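Local atomic coordinates of poly(ADP-ribose) glycohydrolase (Thermomonospora curvata, PDB entry 3SIG), a protein that hydrolyses the ribose-ribose glycosidic bonds of poly(ADP-ribose), releasing ADP-ribose, which it holds here in a macrodomain-like fold. Residues R197-K202 against G218-G223. Numbering follows the deposited sequence.
With AR6 ([(2R,3S,4R,5R)-5-(6-aminopurin-9-yl)-3,4-dihydroxy-oxolan-2-yl]methyl [hydroxy-[[(2R,3S,4R,5S)-3,4,5-trihydroxyoxolan-2-yl]methoxy]phosphoryl] hydrogen phosphate), chain B.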
ATOM      1  N   ARG A 197     -13.654  -7.797  -3.947  1.00  9.87           N
ATOM      2  CA  ARG A 197     -14.372  -7.653  -2.709  1.00  9.61           C
ATOM      3  C   ARG A 197     -13.793  -8.539  -1.617  1.00  9.89           C
ATOM      4  O   ARG A 197     -13.597  -8.082  -0.485  1.00 10.10           O
ATOM      5  CB  ARG A 197     -15.846  -7.954  -2.913  1.00 12.48           C
ATOM      6  CG  ARG A 197     -16.612  -7.709  -1.634  1.00 18.87           C
ATOM      7  CD  ARG A 197     -18.105  -7.802  -1.826  1.00 32.39           C
ATOM      8  NE  ARG A 197     -18.821  -7.389  -0.623  1.00 47.70           N
ATOM      9  CZ  ARG A 197     -19.119  -8.211   0.379  1.00 56.21           C
ATOM     10  NH1 ARG A 197     -18.768  -9.493   0.322  1.00 62.56           N
ATOM     11  NH2 ARG A 197     -19.774  -7.753   1.438  1.00 58.21           N
ATOM     12  N   GLY A 198     -13.537  -9.807  -1.934  1.00 10.06           N
ATOM     13  CA  GLY A 198     -12.972 -10.706  -0.944  1.00 10.17           C
ATOM     14  C   GLY A 198     -11.631 -10.240  -0.424  1.00  8.67           C
ATOM     15  O   GLY A 198     -11.312 -10.314   0.779  1.00 10.04           O
ATOM     16  N   ARG A 199     -10.797  -9.779  -1.337  1.00  7.97           N
ATOM     17  CA  ARG A 199      -9.447  -9.355  -1.007  1.00  7.71           C
ATOM     18  C   ARG A 199      -9.432  -8.051  -0.248  1.00  7.27           C
ATOM     19  O   ARG A 199      -8.747  -7.927   0.754  1.00  8.10           O
ATOM     20  CB  ARG A 199      -8.603  -9.303  -2.294  1.00  8.51           C
ATOM     21  CG  ARG A 199      -7.102  -9.221  -2.074  1.00  8.04           C
ATOM     22  CD  ARG A 199      -6.334  -9.518  -3.345  1.00  9.48           C
ATOM     23  NE  ARG A 199      -6.617 -10.873  -3.820  1.00  9.69           N
ATOM     24  CZ  ARG A 199      -6.274 -11.331  -5.004  1.00 10.28           C
ATOM     25  NH1 ARG A 199      -6.637 -12.559  -5.345  1.00 10.10           N
ATOM     26  NH2 ARG A 199      -5.652 -10.575  -5.871  1.00  9.53           N
ATOM     27  N   ALA A 200     -10.186  -7.075  -0.722  1.00  7.59           N
ATOM     28  CA  ALA A 200     -10.306  -5.820   0.013  1.00  6.57           C
ATOM     29  C   ALA A 200     -10.890  -6.018   1.411  1.00  7.30           C
ATOM     30  O   ALA A 200     -10.438  -5.375   2.373  1.00  8.35           O
ATOM     31  CB  ALA A 200     -11.159  -4.820  -0.763  1.00  8.30           C
ATOM     32  N   ALA A 201     -11.823  -6.936   1.558  1.00  7.73           N
ATOM     33  CA  ALA A 201     -12.357  -7.190   2.875  1.00  7.56           C
ATOM     34  C   ALA A 201     -11.257  -7.700   3.804  1.00  8.45           C
ATOM     35  O   ALA A 201     -11.214  -7.363   4.997  1.00  8.77           O
ATOM     36  CB  ALA A 201     -13.470  -8.185   2.814  1.00  9.01           C
ATOM     37  N   LYS A 202     -10.382  -8.550   3.272  1.00  8.34           N
ATOM     38  CA  LYS A 202      -9.273  -9.095   4.047  1.00  8.27           C
ATOM     39  C   LYS A 202      -8.220  -8.044   4.399  1.00  9.25           C
ATOM     40  O   LYS A 202      -7.651  -8.051   5.503  1.00  9.29           O
ATOM     41  CB  LYS A 202      -8.682 -10.323   3.308  1.00 10.29           C
ATOM     42  CG  LYS A 202      -9.608 -11.478   3.305  1.00 10.23           C
ATOM     43  CD  LYS A 202      -9.106 -12.657   2.485  1.00 12.32           C
ATOM     44  CE  LYS A 202     -10.027 -13.854   2.647  1.00 14.58           C
ATOM     45  NZ  LYS A 202      -9.534 -15.037   1.890  1.00 17.97           N
ATOM     46  N   GLY A 218      -6.874   3.842  -1.834  1.00  8.14           N
ATOM     47  CA  GLY A 218      -6.802   4.564  -3.109  1.00  9.78           C
ATOM     48  C   GLY A 218      -7.226   3.644  -4.229  1.00  8.18           C
ATOM     49  O   GLY A 218      -7.919   2.636  -4.003  1.00  9.02           O
ATOM     50  N   ALA A 219      -6.774   3.996  -5.425  1.00  8.68           N
ATOM     51  CA  ALA A 219      -7.171   3.344  -6.664  1.00  9.57           C
ATOM     52  C   ALA A 219      -6.360   2.091  -6.961  1.00  8.26           C
ATOM     53  O   ALA A 219      -5.753   1.920  -8.005  1.00  9.39           O
ATOM     54  CB  ALA A 219      -7.083   4.338  -7.812  1.00 10.10           C
ATOM     55  N   TRP A 220      -6.353   1.217  -5.972  1.00  8.61           N
ATOM     56  CA  TRP A 220      -5.686  -0.084  -5.945  1.00  7.36           C
ATOM     57  C   TRP A 220      -5.979  -0.849  -7.224  1.00  8.10           C
ATOM     58  O   TRP A 220      -7.146  -0.997  -7.614  1.00  9.52           O
ATOM     59  CB  TRP A 220      -6.263  -0.848  -4.772  1.00  7.58           C
ATOM     60  CG  TRP A 220      -5.726  -2.200  -4.470  1.00  8.51           C
ATOM     61  CD1 TRP A 220      -4.415  -2.613  -4.394  1.00  9.52           C
ATOM     62  CD2 TRP A 220      -6.529  -3.309  -4.105  1.00  7.39           C
ATOM     63  NE1 TRP A 220      -4.369  -3.930  -3.999  1.00  8.11           N
ATOM     64  CE2 TRP A 220      -5.657  -4.369  -3.797  1.00  8.19           C
ATOM     65  CE3 TRP A 220      -7.924  -3.507  -3.991  1.00  9.33           C
ATOM     66  CZ2 TRP A 220      -6.118  -5.622  -3.408  1.00 10.41           C
ATOM     67  CZ3 TRP A 220      -8.379  -4.751  -3.606  1.00 11.16           C
ATOM     68  CH2 TRP A 220      -7.485  -5.798  -3.332  1.00 11.53           C
ATOM     69  N   GLY A 221      -4.945  -1.275  -7.931  1.00  7.75           N
ATOM     70  CA  GLY A 221      -5.131  -2.103  -9.105  1.00  9.13           C
ATOM     71  C   GLY A 221      -5.470  -1.355 -10.381  1.00  9.45           C
ATOM     72  O   GLY A 221      -5.595  -2.005 -11.422  1.00 10.64           O
ATOM     73  N   CYS A 222      -5.619  -0.039 -10.332  1.00  8.77           N
ATOM     74  CA  CYS A 222      -6.237   0.693 -11.432  1.00  8.74           C
ATOM     75  C   CYS A 222      -5.281   1.394 -12.381  1.00 10.10           C
ATOM     76  O   CYS A 222      -5.746   2.165 -13.238  1.00 11.91           O
ATOM     77  CB  CYS A 222      -7.249   1.713 -10.904  1.00 10.86           C
ATOM     78  SG  CYS A 222      -8.632   1.015 -10.012  1.00 11.80           S
ATOM     79  N   GLY A 223      -3.984   1.147 -12.208  1.00 11.18           N
ATOM     80  CA  GLY A 223      -2.977   1.707 -13.098  1.00 12.28           C
ATOM     81  C   GLY A 223      -2.303   0.602 -13.859  1.00 12.00           C
ATOM     82  O   GLY A 223      -2.850   0.081 -14.850  1.00 13.32           O
TER
HETATM   83  N1  AR6 B 280      -0.232   7.756  -4.467  1.00  9.49           N
HETATM   84  C2  AR6 B 280      -1.538   7.637  -4.683  1.00 10.25           C
HETATM   85  N3  AR6 B 280      -2.121   7.210  -5.840  1.00  8.90           N
HETATM   86  C4  AR6 B 280      -1.230   6.875  -6.801  1.00 10.35           C
HETATM   87  C5  AR6 B 280       0.194   6.978  -6.615  1.00  9.51           C
HETATM   88  C6  AR6 B 280       0.624   7.427  -5.394  1.00  9.54           C
HETATM   89  N6  AR6 B 280       1.992   7.572  -5.158  1.00 11.25           N
HETATM   90  N7  AR6 B 280       0.787   6.513  -7.842  1.00 10.07           N
HETATM   91  C8  AR6 B 280      -0.187   6.224  -8.639  1.00 10.32           C
HETATM   92  N9  AR6 B 280      -1.427   6.412  -8.104  1.00  9.56           N
HETATM   93  PA  AR6 B 280      -0.482   1.658  -9.534  1.00 10.02           P
HETATM   94  PB  AR6 B 280      -1.635  -1.089  -9.552  1.00  9.49           P
HETATM   95  C1' AR6 B 280      -2.770   6.186  -8.631  1.00 10.60           C
HETATM   96  O1A AR6 B 280      -0.519   1.653 -11.021  1.00 11.74           O
HETATM   97  O1B AR6 B 280      -2.177  -1.839  -8.352  1.00  9.97           O
HETATM   98  C1D AR6 B 280       3.709  -1.515  -9.553  1.00 10.70           C
HETATM   99  O1D AR6 B 280       4.759  -1.683 -10.464  1.00 12.62           O
HETATM  100  C2' AR6 B 280      -2.862   6.264 -10.140  1.00  9.74           C
HETATM  101  O2' AR6 B 280      -4.096   6.808 -10.515  1.00 12.26           O
HETATM  102  O2A AR6 B 280       0.838   1.929  -8.860  1.00 10.77           O
HETATM  103  O2B AR6 B 280      -2.556  -0.821 -10.694  1.00 10.19           O
HETATM  104  C2D AR6 B 280       3.699  -2.694  -8.660  1.00 11.61           C
HETATM  105  O2D AR6 B 280       4.911  -3.086  -8.115  1.00  9.81           O
HETATM  106  C3' AR6 B 280      -2.798   4.832 -10.529  1.00 11.11           C
HETATM  107  O3' AR6 B 280      -3.471   4.570 -11.717  1.00 12.06           O
HETATM  108  O3A AR6 B 280      -1.116   0.308  -8.984  1.00  9.27           O
HETATM  109  C3D AR6 B 280       2.778  -3.644  -9.298  1.00  9.66           C
HETATM  110  O3D AR6 B 280       3.599  -4.394 -10.155  1.00 13.34           O
HETATM  111  C4' AR6 B 280      -3.423   4.094  -9.381  1.00 10.59           C
HETATM  112  O4' AR6 B 280      -3.292   4.936  -8.258  1.00  9.66           O
HETATM  113  C4D AR6 B 280       1.835  -2.749 -10.021  1.00  9.86           C
HETATM  114  O4D AR6 B 280       2.484  -1.508 -10.257  1.00 11.50           O
HETATM  115  C5' AR6 B 280      -2.852   2.713  -9.088  1.00 10.40           C
HETATM  116  O5' AR6 B 280      -1.447   2.784  -8.903  1.00 10.44           O
HETATM  117  C5D AR6 B 280       0.516  -2.523  -9.283  1.00  9.41           C
HETATM  118  O5D AR6 B 280      -0.345  -1.790 -10.134  1.00  9.55           O
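Trp-220 packs the end of its indole against Arg-199 and Ala-200 in a small, buried, mainly apolar contact between helix 189-209 and the diphosphate-binding loop that follows strand 214-217. The backbones stay well apart, with the CA atoms of Ala-200 and Trp-220 9.5 Å from each other, and the indole spans the gap. Its CG lies anti to the backbone N (chi1 -178°), which sends the six-membered ring away from the loop and onto the helix. There the aliphatic part of Arg-199 passes along the ring edge: CG is 3.7 Å from Trp-220 CH2, close to the ring plane, and CD comes near both CH2 and CZ2. Ala-200 adds its methyl, CB lying 4.0 Å from Trp-220 CZ3. The arginine chain bends at chi3, and its guanidinium plane stands 74° from the indole. The charged group is directed to Asp-145, in a salt bridge through NE, and to the carbonyls of Leu-142 and Pro-176 through NH2. Trp-220 NE1 is likewise satisfied by Ser-175 O. On the ligand side, a type II turn from Ala-219 to Cys-222, closed by a 3.0 Å bond from Cys-222 N to Ala-219 O, carries Gly-221 at positive phi. Gly-221 N makes a weak bond to AR6 O1B, and Gly-223 N a straighter one of 2.9 Å to AR6 O2B (151°). Both oxygens belong to the phosphate next to the terminal ribose. The backbone N-H groups of Gly-221 and Gly-223 thus meet the phosphate, while the Trp-220 side chain, held by apolar packing and one polar bond, joins the same loop to helix 189-209.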